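Local coordinates for protein formylmethanofuran--tetrahydromethanopterin formyltransferase (Methanosarcina barkeri, PDB 1M5S) that catalyses the reversible transfer of a formyl group between formylmethanofuran and tetrahydromethanopterin, a step of methanogenesis from carbon dioxide, at residues A[41-44]-A[50-53]. Residues are numbered along the deposited sequence; the frame is centred on the assembly and turned at random.
Sequences TGFA and CPAE
The side chains of P51 and F43 cross at about a right angle. P51 CD sits over one face of the phenyl ring, 3.7 Å from the ring centroid and 16° off its normal, which makes a CH-pi contact; P51 CG follows at 3.7 Å from F43 CE2. Proline suits the place because its CD, bonded to a nitrogen, carries slightly polarised hydrogens. F43 reaches it with CG anti to its own backbone N (chi1 -169°). C50 approaches the same ring obliquely, C50 SG 4.0 Å from F43 CD1, as a sulfur-aromatic contact. The two segments are the ends of the loop between helix 30-41 and strand 53-60, in a homotetramer whose second subunit brings its R91 to F43 as a cation-pi partner, while R91 of the same chain hydrogen-bonds F43 O. An alanine in place of F43 would probably leave P51 CD and C50 SG without the surface they rest on and deprive R91 of the second subunit of its aromatic partner. Packing is tightest where A44 CA comes within 3.0 Å of A52 O and A44 CB within 3.2 Å of A52 O, an approach that alanine's small side chain suits; this buried carbonyl finds no hydrogen-bonding partner in the model. E53 meets A44 O more loosely, through its CA at 3.5 Å, its carboxylate hydrogen-bonded to N250 and to the backbone N of V47. Against these buried residues, P51 alone is partly exposed, though it also packs on F43 of the second subunit.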
loop_
_atom_site.group_PDB
_atom_site.type_symbol
_atom_site.label_atom_id
_atom_site.label_comp_id
_atom_site.label_asym_id
_atom_site.label_seq_id
_atom_site.Cartn_x
_atom_site.Cartn_y
_atom_site.Cartn_z
ATOM N N THR A 41 -8.966 -4.373 -14.767
ATOM C CA THR A 41 -10.272 -3.761 -14.526
ATOM C C THR A 41 -10.216 -2.238 -14.550
ATOM O O THR A 41 -11.186 -1.572 -14.198
ATOM C CB THR A 41 -10.866 -4.203 -13.174
ATOM O OG1 THR A 41 -9.943 -3.895 -12.124
ATOM C CG2 THR A 41 -11.161 -5.700 -13.177
ATOM N N GLY A 42 -9.080 -1.695 -14.986
ATOM C CA GLY A 42 -8.960 -0.260 -15.181
ATOM C C GLY A 42 -9.609 0.177 -16.479
ATOM O O GLY A 42 -10.004 -0.659 -17.291
ATOM N N PHE A 43 -9.695 1.492 -16.686
ATOM C CA PHE A 43 -10.401 2.066 -17.835
ATOM C C PHE A 43 -11.766 1.395 -18.048
ATOM O O PHE A 43 -12.106 0.973 -19.153
ATOM C CB PHE A 43 -9.527 1.948 -19.095
ATOM C CG PHE A 43 -10.038 2.740 -20.277
ATOM C CD1 PHE A 43 -10.794 3.892 -20.085
ATOM C CD2 PHE A 43 -9.741 2.344 -21.576
ATOM C CE1 PHE A 43 -11.245 4.641 -21.170
ATOM C CE2 PHE A 43 -10.188 3.090 -22.672
ATOM C CZ PHE A 43 -10.943 4.242 -22.464
ATOM N N ALA A 44 -12.530 1.272 -16.967
ATOM C CA ALA A 44 -13.830 0.582 -17.006
ATOM C C ALA A 44 -14.721 1.014 -15.836
ATOM O O ALA A 44 -15.077 0.204 -14.969
ATOM C CB ALA A 44 -13.617 -0.931 -16.909
ATOM N N CYS A 50 -16.768 3.798 -21.546
ATOM C CA CYS A 50 -15.597 2.949 -21.343
ATOM C C CYS A 50 -15.837 1.613 -22.043
ATOM O O CYS A 50 -16.993 1.218 -22.241
ATOM C CB CYS A 50 -15.365 2.700 -19.847
ATOM S SG CYS A 50 -14.655 4.096 -18.924
ATOM N N PRO A 51 -14.752 0.909 -22.421
ATOM C CA PRO A 51 -14.878 -0.429 -23.030
ATOM C C PRO A 51 -15.722 -1.409 -22.205
ATOM O O PRO A 51 -16.381 -2.296 -22.758
ATOM C CB PRO A 51 -13.431 -0.900 -23.176
ATOM C CG PRO A 51 -12.643 0.374 -23.321
ATOM C CD PRO A 51 -13.353 1.386 -22.443
ATOM N N ALA A 52 -15.694 -1.267 -20.882
ATOM C CA ALA A 52 -16.492 -2.118 -20.003
ATOM C C ALA A 52 -16.737 -1.451 -18.658
ATOM O O ALA A 52 -16.340 -0.304 -18.433
ATOM C CB ALA A 52 -15.799 -3.465 -19.796
ATOM N N GLU A 53 -17.500 -2.140 -17.816
ATOM C CA GLU A 53 -17.608 -1.792 -16.406
ATOM C C GLU A 53 -16.988 -2.927 -15.612
ATOM O O GLU A 53 -17.450 -4.064 -15.684
ATOM C CB GLU A 53 -19.074 -1.625 -16.004
ATOM C CG GLU A 53 -19.549 -0.187 -15.963
ATOM C CD GLU A 53 -21.069 -0.069 -15.880
ATOM O OE1 GLU A 53 -21.696 -0.856 -15.138
ATOM O OE2 GLU A 53 -21.633 0.809 -16.571
#